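HTH-type transcriptional regulator PrpR (Mycobacterium tuberculosis, PDB 6D2S) regulates transcription of the enzymes that break down short-chain fatty acids through the glyoxylate and methylcitrate cycles, and is needed for growth inside macrophages. Local coordinates at residues R67-V78 / Q90-V98; A145-D153 / A272-G280. All coordinates share one frame; numbering follows the deposited sequence.

Contact 1 of 2, residues R67-V78 / Q90-V98; sequences RRYHPDTKVLRV and QIATQLALV
R67, Y69, L76 and V78 of a beta hairpin press against one side of helix 84-99, a sheet-on-helix packing within the IrrE N-terminal-like domain. Strand 75-78 runs roughly against the helix segment, at 149°, and 67-70 roughly along it. R67 is the polar end of the contact. With chi1 at 75°, its CG sits between the backbone N and the carbonyl carbon, and from there the chain runs extended to NE. CB and CG pass Q90 OE1 at van der Waals range, and CD comes to 3.3 Å from the same Q90 OE1. NE lies beside the amide of Q94. At the tip, the methyl CG2 of T93 sits over one guanidinium face, offset toward its rim, and L97 CD1 approaches NH2 obliquely. Two residues along the same strand, Y69 lays its ring nearly parallel to the Q94 amide, the planes 18° apart in a stack, while its CE2 reaches V98 CG1 at 4.3 Å. L76 fills the middle: its CD2 rests 3.6 Å from Q94 CB and also touches I91. V78 splits its methyls, CG1 meeting Q90 CB and CG2 meeting I91 CG1. T93 also touches A131 of helix 116-135. R67 NH1 donates to Q90 OE1 at 2.7 Å, the oxygen lying in the guanidinium plane while NH1 comes in tilted from the Q90 carbonyl plane.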
# COMPACT_ATOMS: atom_id res chain seq x y z
N ARG A 67 7.37 -12.22 8.93
CA ARG A 67 7.75 -13.38 8.14
C ARG A 67 9.23 -13.67 8.36
O ARG A 67 9.98 -12.81 8.82
CB ARG A 67 7.45 -13.17 6.65
CG ARG A 67 8.44 -12.23 5.96
CD ARG A 67 8.14 -12.03 4.47
NE ARG A 67 9.16 -11.17 3.89
CZ ARG A 67 9.11 -9.84 3.88
NH1 ARG A 67 8.06 -9.19 4.40
NH2 ARG A 67 10.10 -9.15 3.33
N ARG A 68 9.62 -14.90 8.03
CA ARG A 68 11.02 -15.30 8.02
C ARG A 68 11.18 -16.32 6.91
O ARG A 68 10.53 -17.37 6.93
CB ARG A 68 11.47 -15.89 9.36
CG ARG A 68 12.97 -16.19 9.46
CD ARG A 68 13.79 -14.91 9.41
NE ARG A 68 15.23 -15.16 9.30
CZ ARG A 68 16.08 -15.05 10.31
NH1 ARG A 68 15.65 -14.72 11.52
NH2 ARG A 68 17.37 -15.28 10.12
N TYR A 69 12.02 -16.02 5.93
CA TYR A 69 12.28 -16.94 4.84
C TYR A 69 13.49 -17.80 5.19
O TYR A 69 14.50 -17.30 5.68
CB TYR A 69 12.52 -16.17 3.53
CG TYR A 69 12.69 -17.09 2.35
CD1 TYR A 69 11.74 -18.06 2.07
CD2 TYR A 69 13.80 -16.99 1.52
CE1 TYR A 69 11.88 -18.91 1.00
CE2 TYR A 69 13.95 -17.84 0.44
CZ TYR A 69 12.99 -18.79 0.19
OH TYR A 69 13.13 -19.65 -0.87
N HIS A 70 13.35 -19.11 4.98
CA HIS A 70 14.40 -20.10 5.22
C HIS A 70 14.91 -20.57 3.86
O HIS A 70 14.42 -21.57 3.31
CB HIS A 70 13.87 -21.27 6.05
CG HIS A 70 13.52 -20.90 7.47
ND1 HIS A 70 14.21 -21.39 8.56
CD2 HIS A 70 12.55 -20.09 7.97
CE1 HIS A 70 13.68 -20.90 9.67
NE2 HIS A 70 12.68 -20.11 9.34
N PRO A 71 15.90 -19.90 3.27
CA PRO A 71 16.27 -20.20 1.88
C PRO A 71 16.89 -21.57 1.69
O PRO A 71 16.84 -22.11 0.57
CB PRO A 71 17.28 -19.10 1.53
CG PRO A 71 17.84 -18.68 2.85
CD PRO A 71 16.72 -18.82 3.85
N ASP A 72 17.46 -22.17 2.73
CA ASP A 72 18.17 -23.42 2.55
C ASP A 72 17.24 -24.61 2.37
O ASP A 72 17.64 -25.62 1.79
CB ASP A 72 19.12 -23.64 3.74
CG ASP A 72 20.11 -22.50 3.90
OD1 ASP A 72 21.15 -22.52 3.21
OD2 ASP A 72 19.83 -21.54 4.65
N THR A 73 16.00 -24.52 2.85
CA THR A 73 14.99 -25.55 2.62
C THR A 73 13.74 -24.97 1.95
O THR A 73 12.74 -25.68 1.81
CB THR A 73 14.63 -26.24 3.94
OG1 THR A 73 13.67 -27.27 3.70
CG2 THR A 73 14.06 -25.24 4.93
N LYS A 74 13.78 -23.70 1.54
CA LYS A 74 12.70 -23.04 0.80
C LYS A 74 11.38 -23.09 1.57
O LYS A 74 10.35 -23.56 1.07
CB LYS A 74 12.55 -23.66 -0.60
CG LYS A 74 13.80 -23.52 -1.46
CD LYS A 74 13.51 -23.78 -2.93
CE LYS A 74 12.92 -25.16 -3.14
NZ LYS A 74 12.55 -25.38 -4.57
N VAL A 75 11.42 -22.60 2.80
CA VAL A 75 10.24 -22.49 3.64
C VAL A 75 10.05 -21.02 4.00
O VAL A 75 10.99 -20.36 4.42
CB VAL A 75 10.38 -23.33 4.93
CG1 VAL A 75 9.29 -22.93 5.94
CG2 VAL A 75 10.29 -24.81 4.61
N LEU A 76 8.81 -20.53 3.85
CA LEU A 76 8.48 -19.18 4.28
C LEU A 76 7.54 -19.29 5.47
O LEU A 76 6.41 -19.78 5.34
CB LEU A 76 7.81 -18.37 3.16
CG LEU A 76 7.34 -16.98 3.61
CD1 LEU A 76 8.53 -16.10 3.97
CD2 LEU A 76 6.50 -16.32 2.52
N ARG A 77 8.01 -18.85 6.64
CA ARG A 77 7.16 -18.77 7.82
C ARG A 77 6.48 -17.41 7.88
O ARG A 77 7.12 -16.38 7.66
CB ARG A 77 7.99 -19.02 9.08
CG ARG A 77 8.41 -20.47 9.21
CD ARG A 77 9.57 -20.63 10.17
NE ARG A 77 9.22 -20.22 11.52
CZ ARG A 77 10.07 -19.61 12.36
NH1 ARG A 77 11.31 -19.33 11.96
NH2 ARG A 77 9.67 -19.29 13.58
N VAL A 78 5.19 -17.42 8.16
CA VAL A 78 4.37 -16.22 8.17
C VAL A 78 3.68 -16.15 9.52
O VAL A 78 3.17 -17.17 10.01
CB VAL A 78 3.34 -16.22 7.02
CG1 VAL A 78 2.42 -15.00 7.11
CG2 VAL A 78 4.06 -16.28 5.67
N GLN A 90 2.42 -10.73 3.06
CA GLN A 90 3.76 -11.24 3.34
C GLN A 90 4.20 -12.24 2.28
O GLN A 90 5.36 -12.23 1.85
CB GLN A 90 3.79 -11.90 4.72
CG GLN A 90 3.59 -10.93 5.85
CD GLN A 90 4.59 -9.79 5.80
OE1 GLN A 90 5.80 -10.01 5.72
NE2 GLN A 90 4.10 -8.55 5.87
N ILE A 91 3.30 -13.16 1.88
CA ILE A 91 3.67 -14.18 0.91
C ILE A 91 3.96 -13.54 -0.43
O ILE A 91 4.93 -13.91 -1.12
CB ILE A 91 2.55 -15.23 0.79
CG1 ILE A 91 2.30 -15.89 2.15
CG2 ILE A 91 2.92 -16.28 -0.26
CD1 ILE A 91 0.91 -16.60 2.25
N ALA A 92 3.14 -12.57 -0.84
CA ALA A 92 3.37 -11.92 -2.12
C ALA A 92 4.63 -11.06 -2.10
O ALA A 92 5.30 -10.93 -3.13
CB ALA A 92 2.14 -11.07 -2.50
N THR A 93 4.97 -10.50 -0.94
CA THR A 93 6.24 -9.79 -0.82
C THR A 93 7.41 -10.74 -1.07
O THR A 93 8.32 -10.43 -1.85
CB THR A 93 6.36 -9.12 0.55
OG1 THR A 93 5.36 -8.11 0.67
CG2 THR A 93 7.74 -8.45 0.70
N GLN A 94 7.38 -11.93 -0.45
CA GLN A 94 8.43 -12.91 -0.69
C GLN A 94 8.42 -13.40 -2.13
O GLN A 94 9.48 -13.67 -2.71
CB GLN A 94 8.29 -14.09 0.28
CG GLN A 94 9.52 -15.00 0.30
CD GLN A 94 10.74 -14.29 0.82
OE1 GLN A 94 11.85 -14.41 0.28
NE2 GLN A 94 10.55 -13.53 1.90
N LEU A 95 7.23 -13.53 -2.73
CA LEU A 95 7.14 -13.92 -4.14
C LEU A 95 7.89 -12.94 -5.02
O LEU A 95 8.60 -13.34 -5.96
CB LEU A 95 5.67 -14.01 -4.56
CG LEU A 95 5.34 -14.03 -6.07
CD1 LEU A 95 6.07 -15.12 -6.80
CD2 LEU A 95 3.82 -14.17 -6.28
N ALA A 96 7.76 -11.65 -4.73
CA ALA A 96 8.52 -10.65 -5.48
C ALA A 96 10.02 -10.82 -5.26
O ALA A 96 10.80 -10.77 -6.21
CB ALA A 96 8.09 -9.24 -5.08
N LEU A 97 10.43 -10.99 -4.00
CA LEU A 97 11.85 -11.12 -3.71
C LEU A 97 12.48 -12.33 -4.42
O LEU A 97 13.64 -12.26 -4.83
CB LEU A 97 12.06 -11.20 -2.19
CG LEU A 97 11.71 -9.90 -1.45
CD1 LEU A 97 11.78 -10.08 0.08
CD2 LEU A 97 12.61 -8.76 -1.90
N VAL A 98 11.73 -13.43 -4.59
CA VAL A 98 12.32 -14.64 -5.15
C VAL A 98 12.02 -14.81 -6.64
O VAL A 98 12.82 -15.41 -7.37
CB VAL A 98 11.86 -15.91 -4.39
CG1 VAL A 98 12.20 -15.80 -2.90
CG2 VAL A 98 10.39 -16.21 -4.63

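Contact 2 of 2, residues A145-D153 / A272-G280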
# COMPACT_ATOMS: atom_id res chain seq x y z
N ALA A 145 -12.99 0.60 -6.91
CA ALA A 145 -12.93 1.93 -6.32
C ALA A 145 -13.97 2.85 -6.96
O ALA A 145 -14.66 3.61 -6.26
CB ALA A 145 -11.53 2.52 -6.46
N GLU A 146 -14.13 2.78 -8.28
CA GLU A 146 -15.13 3.64 -8.89
C GLU A 146 -16.53 3.24 -8.46
O GLU A 146 -17.36 4.11 -8.14
CB GLU A 146 -15.00 3.63 -10.42
CG GLU A 146 -13.70 4.27 -10.93
CD GLU A 146 -13.67 5.81 -10.86
OE1 GLU A 146 -14.76 6.44 -10.82
OE2 GLU A 146 -12.56 6.39 -10.86
N GLN A 147 -16.83 1.94 -8.40
CA GLN A 147 -18.19 1.52 -8.09
C GLN A 147 -18.53 1.66 -6.61
O GLN A 147 -19.72 1.75 -6.27
CB GLN A 147 -18.40 0.07 -8.53
CG GLN A 147 -18.27 -0.09 -10.04
CD GLN A 147 -18.44 -1.52 -10.48
OE1 GLN A 147 -18.67 -2.41 -9.65
NE2 GLN A 147 -18.34 -1.76 -11.78
N LEU A 148 -17.53 1.68 -5.74
CA LEU A 148 -17.74 1.95 -4.32
C LEU A 148 -17.46 3.40 -3.96
O LEU A 148 -17.39 3.73 -2.77
CB LEU A 148 -16.86 1.02 -3.48
CG LEU A 148 -17.33 -0.44 -3.46
CD1 LEU A 148 -16.30 -1.31 -2.73
CD2 LEU A 148 -18.70 -0.57 -2.83
N ARG A 149 -17.27 4.26 -4.96
CA ARG A 149 -17.02 5.68 -4.74
C ARG A 149 -15.89 5.89 -3.74
O ARG A 149 -15.97 6.74 -2.85
CB ARG A 149 -18.31 6.39 -4.30
CG ARG A 149 -19.45 6.31 -5.31
CD ARG A 149 -18.98 6.81 -6.67
NE ARG A 149 -20.09 7.07 -7.60
CZ ARG A 149 -19.93 7.31 -8.89
NH1 ARG A 149 -18.70 7.29 -9.42
NH2 ARG A 149 -20.97 7.55 -9.66
N TYR A 150 -14.83 5.10 -3.90
CA TYR A 150 -13.59 5.28 -3.14
C TYR A 150 -13.81 5.13 -1.64
O TYR A 150 -13.04 5.67 -0.84
CB TYR A 150 -12.94 6.63 -3.48
CG TYR A 150 -12.34 6.63 -4.87
CD1 TYR A 150 -13.13 6.85 -5.98
CD2 TYR A 150 -10.98 6.38 -5.06
CE1 TYR A 150 -12.60 6.83 -7.26
CE2 TYR A 150 -10.44 6.37 -6.34
CZ TYR A 150 -11.25 6.59 -7.43
OH TYR A 150 -10.72 6.58 -8.70
N ASP A 151 -14.82 4.37 -1.24
CA ASP A 151 -15.02 4.07 0.18
C ASP A 151 -13.92 3.13 0.65
O ASP A 151 -13.93 1.93 0.33
CB ASP A 151 -16.40 3.44 0.41
CG ASP A 151 -16.75 3.34 1.88
OD1 ASP A 151 -17.87 3.75 2.25
OD2 ASP A 151 -15.88 2.87 2.66
N ILE A 152 -12.97 3.66 1.44
CA ILE A 152 -11.78 2.90 1.83
C ILE A 152 -12.17 1.68 2.66
O ILE A 152 -11.59 0.60 2.51
CB ILE A 152 -10.80 3.81 2.58
CG1 ILE A 152 -10.35 4.97 1.67
CG2 ILE A 152 -9.59 3.00 3.07
CD1 ILE A 152 -9.90 6.21 2.44
N ASP A 153 -13.13 1.84 3.56
CA ASP A 153 -13.54 0.72 4.41
C ASP A 153 -14.23 -0.39 3.61
O ASP A 153 -13.96 -1.58 3.83
CB ASP A 153 -14.46 1.24 5.51
CG ASP A 153 -13.73 2.11 6.51
OD1 ASP A 153 -12.79 1.60 7.16
OD2 ASP A 153 -14.06 3.31 6.64
N ALA A 272 -13.32 15.65 -5.89
CA ALA A 272 -13.97 15.08 -4.71
C ALA A 272 -15.40 14.62 -4.97
O ALA A 272 -15.97 13.93 -4.11
CB ALA A 272 -13.96 16.09 -3.56
N HIS A 273 -16.01 14.97 -6.10
CA HIS A 273 -17.39 14.53 -6.28
C HIS A 273 -17.48 13.02 -6.47
O HIS A 273 -18.54 12.44 -6.23
CB HIS A 273 -18.05 15.26 -7.45
CG HIS A 273 -17.45 14.97 -8.78
ND1 HIS A 273 -16.23 15.48 -9.18
CD2 HIS A 273 -17.91 14.25 -9.83
CE1 HIS A 273 -15.96 15.07 -10.40
NE2 HIS A 273 -16.96 14.32 -10.82
N LYS A 274 -16.38 12.36 -6.86
CA LYS A 274 -16.38 10.91 -6.99
C LYS A 274 -16.19 10.19 -5.67
O LYS A 274 -16.24 8.95 -5.64
CB LYS A 274 -15.28 10.48 -7.97
CG LYS A 274 -15.44 11.09 -9.37
CD LYS A 274 -14.09 11.41 -10.00
CE LYS A 274 -13.23 10.17 -10.15
NZ LYS A 274 -13.64 9.31 -11.30
N LEU A 275 -15.93 10.91 -4.58
CA LEU A 275 -15.76 10.30 -3.26
C LEU A 275 -17.10 10.20 -2.55
O LEU A 275 -17.84 11.18 -2.47
CB LEU A 275 -14.83 11.13 -2.38
CG LEU A 275 -13.42 11.45 -2.89
CD1 LEU A 275 -12.74 12.36 -1.87
CD2 LEU A 275 -12.64 10.18 -3.08
N VAL A 276 -17.38 9.03 -1.97
CA VAL A 276 -18.58 8.95 -1.14
C VAL A 276 -18.49 9.95 -0.00
O VAL A 276 -19.52 10.45 0.48
CB VAL A 276 -18.80 7.51 -0.64
CG1 VAL A 276 -17.66 7.07 0.26
CG2 VAL A 276 -20.15 7.40 0.09
N TYR A 277 -17.27 10.31 0.41
CA TYR A 277 -17.05 11.18 1.56
C TYR A 277 -17.53 12.61 1.36
O TYR A 277 -17.67 13.34 2.35
CB TYR A 277 -15.56 11.18 1.91
CG TYR A 277 -15.04 9.80 2.20
CD1 TYR A 277 -15.49 9.09 3.31
CD2 TYR A 277 -14.12 9.19 1.35
CE1 TYR A 277 -15.02 7.82 3.58
CE2 TYR A 277 -13.65 7.92 1.61
CZ TYR A 277 -14.10 7.24 2.73
OH TYR A 277 -13.63 5.98 2.98
N SER A 278 -17.79 13.04 0.13
CA SER A 278 -18.01 14.46 -0.14
C SER A 278 -19.44 14.94 0.11
O SER A 278 -19.81 16.02 -0.36
CB SER A 278 -17.62 14.79 -1.59
OG SER A 278 -18.48 14.15 -2.50
N THR A 279 -20.28 14.21 0.82
CA THR A 279 -21.56 14.76 1.25
C THR A 279 -21.51 15.04 2.75
O THR A 279 -21.06 14.18 3.52
CB THR A 279 -22.71 13.81 0.94
OG1 THR A 279 -22.65 13.43 -0.45
CG2 THR A 279 -24.04 14.49 1.22
N GLY A 280 -21.96 16.22 3.16
CA GLY A 280 -21.93 16.53 4.57
C GLY A 280 -21.99 18.01 4.85
O GLY A 280 -22.04 18.85 3.95
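K274 bends at chi2, chi3 and chi4 (the last two 60° and 77°), and this curl carries its NZ to E146, whose own chain folds at chi2 (-75°) to meet it. The ammonium sits astride the carboxylate: NZ is 3.1 Å from both OE1 and OE2 of E146, each oxygen offering its syn lone pair in a salt bridge. Y150 OH donates to E146 OE2 from above the carboxylate plane, so that one oxygen accepts two bonds, and Y150 OH itself takes a bond from the backbone N of I181.

The contact joins the break between helices 138-147 and 152-159, in the IrrE N-terminal-like domain, to the loop after strand 261-268, in the C-terminal short-chain fatty acyl-CoA regulator region. A Schellman motif with R149 as its C-prime residue ends the first helix, and a type I' turn from L148 to D151 places the carbonyl of R149 against the 272-280 loop. V276 N donates to R149 O at 2.8 Å, in the carbonyl plane on a lone pair, and L275 CA adds a CH...O contact to the same oxygen. Beside this bond, L275 CD2 packs 3.6 Å from Y150 CB, and V276 CG1 lies against D151 CB while also sitting over the centre of the Y277 ring.

Farther along, Y277 crosses I152 at about a right angle and its OH accepts I152 N at 2.9 Å, near the ring plane. I152 is the first residue of helix 152-159, so the phenol oxygen serves an amide of the helix's first turn, while D151 at the N-cap bonds L154 N through OD2. With K274 NZ shared by both its oxygens and Y150 OH added on OE2, the E146 carboxylate is probably kept ionised and held in a fixed rotation.

Overall arrangement
After three helices and strand 54-58, the chain makes the hairpin of strands 67-70 and 75-79, whose second strand lies between 54-58 and 67-70 in a three-stranded sheet. Only 11 residues later contact 1 closes, as helix 84-99 folds back over it. Helices 101-109 and 116-135 follow before 145-153, where contact 2 opens. Its loop is long: 118 residues, including helix 163-170 and the five-stranded antiparallel sheet, intervene before 272-280 returns. The two loops follow in series, neither nesting nor crossing. The centres of contacts 1 and 2 lie about 36 Å apart on opposite sides of the chain's centre; contact 1 is local, whereas contact 2 ties this PrpR fragment's two family regions together.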